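Local coordinates for angiopoietin-related protein 6 (Homo sapiens, PDB 6Y43) that probably acts as a secreted angiopoietin-like growth factor, its calcium-binding fibrinogen-like globular domain likely serving for recognition of partner molecules, at residues A[61-64]-A[65-69]; A[162-165]-A[166-169]; A[41-45]-A[46-50]. All coordinates share one frame; numbering follows the deposited sequence.

Contact 1: residues A[61-64]-A[65-69]. With EDO (1,2-ethanediol), chain D.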
loop_
_atom_site.group_PDB
_atom_site.type_symbol
_atom_site.label_atom_id
_atom_site.label_comp_id
_atom_site.label_asym_id
_atom_site.label_seq_id
_atom_site.Cartn_x
_atom_site.Cartn_y
_atom_site.Cartn_z
ATOM N N PHE A 61 -5.418 9.729 6.968
ATOM C CA PHE A 61 -5.171 9.462 5.558
ATOM C C PHE A 61 -5.979 10.374 4.644
ATOM O O PHE A 61 -5.797 10.326 3.419
ATOM C CB PHE A 61 -5.475 7.994 5.237
ATOM C CG PHE A 61 -4.324 7.055 5.532
ATOM C CD1 PHE A 61 -3.926 6.803 6.833
ATOM C CD2 PHE A 61 -3.633 6.451 4.488
ATOM C CE1 PHE A 61 -2.848 5.950 7.095
ATOM C CE2 PHE A 61 -2.561 5.582 4.740
ATOM C CZ PHE A 61 -2.170 5.347 6.025
ATOM N N PHE A 62 -6.857 11.206 5.198
ATOM C CA PHE A 62 -7.520 12.247 4.399
ATOM C C PHE A 62 -6.614 13.476 4.383
ATOM O O PHE A 62 -6.805 14.433 5.126
ATOM C CB PHE A 62 -8.894 12.574 4.970
ATOM C CG PHE A 62 -9.706 13.512 4.095
ATOM C CD1 PHE A 62 -10.233 13.057 2.920
ATOM C CD2 PHE A 62 -9.906 14.847 4.452
ATOM C CE1 PHE A 62 -10.992 13.892 2.089
ATOM C CE2 PHE A 62 -10.642 15.704 3.621
ATOM C CZ PHE A 62 -11.186 15.218 2.441
ATOM N N THR A 63 -5.588 13.448 3.531
ATOM C CA THR A 63 -4.545 14.474 3.602
ATOM C C THR A 63 -4.116 14.906 2.202
ATOM O O THR A 63 -4.638 14.429 1.206
ATOM C CB THR A 63 -3.346 13.988 4.426
ATOM O OG1 THR A 63 -2.411 15.060 4.609
ATOM C CG2 THR A 63 -2.646 12.827 3.766
ATOM N N THR A 64 -3.122 15.801 2.162
ATOM C CA THR A 64 -2.791 16.596 0.980
ATOM C C THR A 64 -2.072 15.778 -0.089
ATOM O O THR A 64 -1.375 14.804 0.205
ATOM C CB THR A 64 -1.886 17.784 1.344
ATOM O OG1 THR A 64 -0.588 17.334 1.746
ATOM C CG2 THR A 64 -2.478 18.619 2.483
ATOM N N TRP A 65 -2.201 16.229 -1.343
ATOM C CA TRP A 65 -1.377 15.679 -2.417
ATOM C C TRP A 65 0.097 15.673 -2.020
ATOM O O TRP A 65 0.796 14.678 -2.195
ATOM C CB TRP A 65 -1.573 16.480 -3.716
ATOM C CG TRP A 65 -0.654 16.026 -4.806
ATOM C CD1 TRP A 65 0.527 16.599 -5.165
ATOM C CD2 TRP A 65 -0.835 14.893 -5.683
ATOM N NE1 TRP A 65 1.097 15.899 -6.193
ATOM C CE2 TRP A 65 0.278 14.849 -6.536
ATOM C CE3 TRP A 65 -1.834 13.914 -5.826
ATOM C CZ2 TRP A 65 0.420 13.872 -7.531
ATOM C CZ3 TRP A 65 -1.692 12.954 -6.818
ATOM C CH2 TRP A 65 -0.572 12.927 -7.644
ATOM N N GLN A 66 0.589 16.778 -1.464
ATOM C CA GLN A 66 2.000 16.819 -1.093
ATOM C C GLN A 66 2.345 15.718 -0.089
ATOM O O GLN A 66 3.440 15.144 -0.133
ATOM C CB GLN A 66 2.347 18.190 -0.520
ATOM C CG GLN A 66 3.810 18.343 -0.086
ATOM C CD GLN A 66 4.802 18.017 -1.196
ATOM O OE1 GLN A 66 4.588 18.361 -2.358
ATOM N NE2 GLN A 66 5.887 17.347 -0.840
ATOM N N HIS A 67 1.448 15.456 0.864
ATOM C CA HIS A 67 1.715 14.390 1.833
ATOM C C HIS A 67 1.637 13.021 1.167
ATOM O O HIS A 67 2.470 12.152 1.437
ATOM C CB HIS A 67 0.753 14.496 3.018
ATOM C CG HIS A 67 1.134 15.574 3.991
ATOM N ND1 HIS A 67 0.313 16.643 4.277
ATOM C CD2 HIS A 67 2.268 15.776 4.696
ATOM C CE1 HIS A 67 0.919 17.448 5.135
ATOM N NE2 HIS A 67 2.107 16.943 5.405
ATOM N N TYR A 68 0.674 12.809 0.266
ATOM C CA TYR A 68 0.649 11.550 -0.473
ATOM C C TYR A 68 1.894 11.385 -1.337
ATOM O O TYR A 68 2.361 10.255 -1.539
ATOM C CB TYR A 68 -0.638 11.448 -1.328
ATOM C CG TYR A 68 -1.724 10.756 -0.551
ATOM C CD1 TYR A 68 -1.697 9.371 -0.379
ATOM C CD2 TYR A 68 -2.716 11.468 0.095
ATOM C CE1 TYR A 68 -2.637 8.715 0.392
ATOM C CE2 TYR A 68 -3.671 10.818 0.862
ATOM C CZ TYR A 68 -3.617 9.438 1.023
ATOM O OH TYR A 68 -4.539 8.775 1.788
ATOM N N LYS A 69 2.439 12.486 -1.866
ATOM C CA LYS A 69 3.654 12.376 -2.669
ATOM C C LYS A 69 4.870 12.046 -1.802
ATOM O O LYS A 69 5.673 11.169 -2.146
ATOM C CB LYS A 69 3.897 13.676 -3.452
ATOM C CG LYS A 69 5.181 13.672 -4.270
ATOM C CD LYS A 69 5.345 14.957 -5.069
ATOM C CE LYS A 69 6.741 15.036 -5.680
ATOM N NZ LYS A 69 7.019 16.408 -6.184
HETATM C C1 EDO D . -7.584 12.777 0.330
HETATM O O1 EDO D . -8.031 12.661 -1.025
HETATM C C2 EDO D . -7.690 14.241 0.769
HETATM O O2 EDO D . -6.828 15.029 -0.070
#

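Contact 2: residues A[162-165]-A[166-169]. With EDO (1,2-ethanediol), chain D.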
loop_
_atom_site.group_PDB
_atom_site.type_symbol
_atom_site.label_atom_id
_atom_site.label_comp_id
_atom_site.label_asym_id
_atom_site.label_seq_id
_atom_site.Cartn_x
_atom_site.Cartn_y
_atom_site.Cartn_z
ATOM N N CYS A 162 -14.551 11.023 -6.178
ATOM C CA CYS A 162 -14.478 9.805 -5.375
ATOM C C CYS A 162 -13.777 10.038 -4.039
ATOM O O CYS A 162 -14.234 9.554 -2.995
ATOM C CB CYS A 162 -13.753 8.703 -6.138
ATOM S SG CYS A 162 -14.643 8.084 -7.541
ATOM N N ALA A 163 -12.665 10.778 -4.053
ATOM C CA ALA A 163 -11.896 11.003 -2.829
ATOM C C ALA A 163 -12.705 11.759 -1.781
ATOM O O ALA A 163 -12.517 11.558 -0.573
ATOM C CB ALA A 163 -10.631 11.788 -3.172
ATOM N N LEU A 164 -13.564 12.682 -2.224
ATOM C CA LEU A 164 -14.411 13.435 -1.304
ATOM C C LEU A 164 -15.318 12.507 -0.516
ATOM O O LEU A 164 -15.579 12.736 0.673
ATOM C CB LEU A 164 -15.255 14.441 -2.091
ATOM C CG LEU A 164 -16.234 15.340 -1.334
ATOM C CD1 LEU A 164 -15.491 16.288 -0.427
ATOM C CD2 LEU A 164 -17.095 16.110 -2.330
ATOM N N TYR A 165 -15.823 11.466 -1.168
ATOM C CA TYR A 165 -16.752 10.564 -0.506
ATOM C C TYR A 165 -16.056 9.378 0.141
ATOM O O TYR A 165 -16.500 8.923 1.198
ATOM C CB TYR A 165 -17.794 10.043 -1.496
ATOM C CG TYR A 165 -18.552 11.138 -2.223
ATOM C CD1 TYR A 165 -19.411 11.985 -1.546
ATOM C CD2 TYR A 165 -18.388 11.317 -3.579
ATOM C CE1 TYR A 165 -20.101 12.990 -2.217
ATOM C CE2 TYR A 165 -19.071 12.320 -4.262
ATOM C CZ TYR A 165 -19.918 13.150 -3.572
ATOM O OH TYR A 165 -20.588 14.142 -4.257
ATOM N N GLN A 166 -15.000 8.838 -0.476
ATOM C CA GLN A 166 -14.359 7.642 0.070
ATOM C C GLN A 166 -13.112 7.952 0.880
ATOM O O GLN A 166 -12.611 7.059 1.568
ATOM C CB GLN A 166 -14.033 6.672 -1.054
ATOM C CG GLN A 166 -15.291 6.200 -1.752
ATOM C CD GLN A 166 -15.061 4.940 -2.514
ATOM O OE1 GLN A 166 -15.543 3.876 -2.147
ATOM N NE2 GLN A 166 -14.315 5.053 -3.602
ATOM N N ARG A 167 -12.634 9.203 0.849
ATOM C CA ARG A 167 -11.758 9.838 1.837
ATOM C C ARG A 167 -10.299 9.418 1.758
ATOM O O ARG A 167 -9.534 9.777 2.638
ATOM C CB ARG A 167 -12.256 9.603 3.270
ATOM C CG ARG A 167 -13.744 9.798 3.489
ATOM C CD ARG A 167 -14.215 11.194 3.139
ATOM N NE ARG A 167 -13.637 12.183 4.029
ATOM C CZ ARG A 167 -13.930 13.480 4.018
ATOM N NH1 ARG A 167 -14.804 13.968 3.143
ATOM N NH2 ARG A 167 -13.332 14.295 4.885
ATOM N N GLY A 168 -9.870 8.706 0.715
ATOM C CA GLY A 168 -8.478 8.357 0.554
ATOM C C GLY A 168 -7.838 9.144 -0.572
ATOM O O GLY A 168 -8.469 9.879 -1.324
ATOM N N GLY A 169 -6.494 9.018 -0.639
ATOM C CA GLY A 169 -5.789 9.202 -1.893
ATOM C C GLY A 169 -5.692 7.834 -2.546
ATOM O O GLY A 169 -5.329 6.853 -1.895
HETATM C C1 EDO D . -7.584 12.777 0.330
HETATM O O1 EDO D . -8.031 12.661 -1.025
HETATM C C2 EDO D . -7.690 14.241 0.769
HETATM O O2 EDO D . -6.828 15.029 -0.070
#

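Contact 3: residues A[41-45]-A[46-50]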
loop_
_atom_site.group_PDB
_atom_site.type_symbol
_atom_site.label_atom_id
_atom_site.label_comp_id
_atom_site.label_asym_id
_atom_site.label_seq_id
_atom_site.Cartn_x
_atom_site.Cartn_y
_atom_site.Cartn_z
ATOM N N GLN A 41 9.580 -9.769 7.373
ATOM C CA GLN A 41 10.653 -10.697 7.050
ATOM C C GLN A 41 10.289 -12.166 7.220
ATOM O O GLN A 41 11.164 -13.018 7.051
ATOM C CB GLN A 41 11.889 -10.405 7.909
ATOM C CG GLN A 41 12.443 -9.011 7.720
ATOM C CD GLN A 41 13.013 -8.766 6.342
ATOM O OE1 GLN A 41 12.402 -9.088 5.327
ATOM N NE2 GLN A 41 14.184 -8.150 6.296
ATOM N N GLN A 42 9.053 -12.490 7.557
ATOM C CA GLN A 42 8.659 -13.891 7.729
ATOM C C GLN A 42 7.607 -14.346 6.734
ATOM O O GLN A 42 7.730 -15.432 6.161
ATOM C CB GLN A 42 8.136 -14.115 9.151
ATOM C CG GLN A 42 9.206 -14.126 10.193
ATOM C CD GLN A 42 10.124 -15.329 10.069
ATOM O OE1 GLN A 42 9.673 -16.480 10.055
ATOM N NE2 GLN A 42 11.423 -15.068 9.952
ATOM N N LEU A 43 6.583 -13.541 6.486
ATOM C CA LEU A 43 5.503 -13.990 5.611
ATOM C C LEU A 43 5.981 -14.199 4.178
ATOM O O LEU A 43 6.640 -13.337 3.583
ATOM C CB LEU A 43 4.353 -12.983 5.666
ATOM C CG LEU A 43 3.084 -13.268 4.862
ATOM C CD1 LEU A 43 1.871 -12.770 5.632
ATOM C CD2 LEU A 43 3.196 -12.590 3.525
ATOM N N GLU A 44 5.626 -15.361 3.625
ATOM C CA GLU A 44 5.930 -15.737 2.246
ATOM C C GLU A 44 7.388 -15.470 1.899
ATOM O O GLU A 44 7.723 -14.853 0.886
ATOM C CB GLU A 44 4.997 -15.020 1.280
ATOM C CG GLU A 44 3.645 -15.658 1.257
ATOM C CD GLU A 44 2.715 -14.994 0.274
ATOM O OE1 GLU A 44 3.180 -14.674 -0.830
ATOM O OE2 GLU A 44 1.538 -14.773 0.619
ATOM N N GLY A 45 8.262 -15.958 2.755
ATOM C CA GLY A 45 9.677 -15.901 2.512
ATOM C C GLY A 45 10.327 -14.628 2.976
ATOM O O GLY A 45 11.562 -14.541 2.951
ATOM N N GLY A 46 9.538 -13.648 3.425
ATOM C CA GLY A 46 10.092 -12.383 3.870
ATOM C C GLY A 46 10.604 -11.517 2.734
ATOM O O GLY A 46 10.382 -11.768 1.539
ATOM N N GLY A 47 11.288 -10.441 3.141
ATOM C CA GLY A 47 11.850 -9.501 2.203
ATOM C C GLY A 47 10.865 -8.496 1.641
ATOM O O GLY A 47 11.128 -7.923 0.580
ATOM N N TRP A 48 9.765 -8.250 2.334
ATOM C CA TRP A 48 8.695 -7.386 1.852
ATOM C C TRP A 48 8.844 -5.998 2.463
ATOM O O TRP A 48 8.880 -5.861 3.692
ATOM C CB TRP A 48 7.325 -7.957 2.214
ATOM C CG TRP A 48 7.012 -9.248 1.563
ATOM C CD1 TRP A 48 7.088 -10.489 2.117
ATOM C CD2 TRP A 48 6.531 -9.433 0.223
ATOM N NE1 TRP A 48 6.693 -11.444 1.207
ATOM C CE2 TRP A 48 6.338 -10.824 0.038
ATOM C CE3 TRP A 48 6.236 -8.561 -0.826
ATOM C CZ2 TRP A 48 5.890 -11.359 -1.163
ATOM C CZ3 TRP A 48 5.784 -9.101 -2.025
ATOM C CH2 TRP A 48 5.617 -10.487 -2.173
ATOM N N THR A 49 8.920 -4.981 1.604
ATOM C CA THR A 49 8.917 -3.587 2.036
ATOM C C THR A 49 7.477 -3.112 2.175
ATOM O O THR A 49 6.733 -3.097 1.191
ATOM C CB THR A 49 9.657 -2.710 1.028
ATOM O OG1 THR A 49 10.988 -3.201 0.869
ATOM C CG2 THR A 49 9.658 -1.238 1.457
ATOM N N VAL A 50 7.082 -2.727 3.389
ATOM C CA VAL A 50 5.747 -2.170 3.568
ATOM C C VAL A 50 5.719 -0.762 2.984
ATOM O O VAL A 50 6.533 0.089 3.354
ATOM C CB VAL A 50 5.363 -2.165 5.055
ATOM C CG1 VAL A 50 4.041 -1.430 5.269
ATOM C CG2 VAL A 50 5.285 -3.590 5.577
#

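Contact 1: residues A[61-64]-A[65-69]
Tyr68 reaches back from the first turn of helix 65-70 to Phe61, and its OH donates to Phe61 O at 2.6 Å. The hydroxyl lies in the carbonyl plane on a lone pair, with a C=O...donor angle of 136°, and sits near the edge of the Phe61 ring. Thr63 CG2 lies against the Tyr68 ring, 3.7 Å from CE2. This is the close-packed inner part, where Phe61 and Tyr68 are both buried and Phe72 of strand 72-73 packs edge-to-face on each of them. The Trp65 ring is turned away from it, towards Glu121 and the arginines Arg153 and Arg155.

The outer side is polar and exposed. Thr64 is the N-cap; a chi1 of 68° sets its OG1 between the backbone N and the carbonyl carbon, where it accepts from His67 N at 2.9 Å (N-H...O angle 153°). His67 ND1 is 2.8 Å from Thr64 OG1 and 3.2 Å from Thr63 OG1. Helical bonding begins with Tyr68 N donating to Thr64 O at 2.9 Å.

A phenylalanine in place of Tyr68 would probably leave Phe61 O without its phenol donor and Gly169 N without its acceptor. The chemistry thus implies a helix start fixed twice: by a threonine cap facing solvent and by a buried phenol bond.

Contact 2: residues A[162-165]-A[166-169]
Cys162 O is gripped twice: Gln166 N donates to it at 2.7 Å, and Tyr165 N adds a weak bond at 3.1 Å. The next bond, from Arg167 N to Ala163 O at 2.8 Å, is less straight (N-H...O angle 136°), with the donor tilted out of the carbonyl plane. Arg167 has also left helical geometry, with a phi of 77°, and helix 162-166 ends here.

The Arg167 side chain then folds back over that end. Two successive bends, at chi2 and chi3, carry it round until CD lies 3.2 Å from Leu164 O and NH1 donates to the same oxygen at 2.9 Å. NH1 lies in the Leu164 carbonyl plane, while Leu164 O sits at the guanidinium edge, 17° out of the plane of that group. The guanidinium also makes a cation-pi contact with Phe62.

Beyond the turn, Ala163 CB packs on Gly168 O at 3.4 Å, and that oxygen accepts from O1 of an ethanediol at 2.8 Å. At the other end of the helix, Cys162 is disulfide-bonded to Cys175, and its N donates to the calcium ligand Asp156. The chemistry implies that a cation satisfies a carbonyl at the helix C-terminus, where its charge is probably favourable to the helix dipole.

Contact 3: residues A[41-45]-A[46-50]
Within the loop that links strands 33-40 and 48-54 the chain makes a tight turn: Gly46 N donates to Leu43 O at 2.9 Å, with Glu44 and Gly45 both at positive phi, close to a type I' turn. The donor lies well above the Leu43 carbonyl plane. Behind this turn the loop draws together, and Gly46 CA makes a CA-H...O contact with Gln41 O at 3.4 Å; positive phi and the nearness of that oxygen both suit glycine at this position.

Two side chains brace the loop. Gln41 bends at chi2 (-66°), and its amide turns back to let OE1 accept from Gly47 N at 2.8 Å. At the acceptor the donor lies nearly in line with the amide C=O, although the N-H is bent to 139°. Trp48 presents the edge of its indole to the turn: NE1 gives a weak bond to Leu43 O at 3.0 Å, the oxygen lying in the ring plane with CD1 also close at 3.2 Å. Leu43 O therefore takes one backbone and one indole donor.

Glu44 lays its CB near Trp48 NE1 at 4.0 Å, while its carboxylate leads off to His112 and to a salt bridge with Arg110. Arg218 NH1, from strand 212-219, bonds to both Glu44 O and Gly46 O.

Gly47, at a phi of 80°, and Trp48 together face Glu40. This is a G1 beta bulge at the entry to strand 48-54, joining a glycine-rich loop, with its I'-like turn, to the antiparallel sheet of the fibrinogen C-terminal globular domain.

In the fold
Contacts 1 and 2 are neighbours, their centres about 12 Å apart. Tyr68 OH of contact 1 lies 3.1 Å from Gly169 N of contact 2, a probable hydrogen bond, and one ethanediol, probably from the crystallisation liquor, spans the two, donating to Thr63 O and to Gly168 O. Contact 2 is the nearer to the calcium site: the Cys162 side chain is about 6 Å from the ion, against about 14 Å for Trp65 of contact 1. A buffer molecule, probably of the same origin, lies about 3 Å from the Gln166 side chain and may mark a pocket. Contact 3 lies on the opposite side of the chain's centre, its centre about 26 Å from that of contact 1 and about 30 Å from that of contact 2.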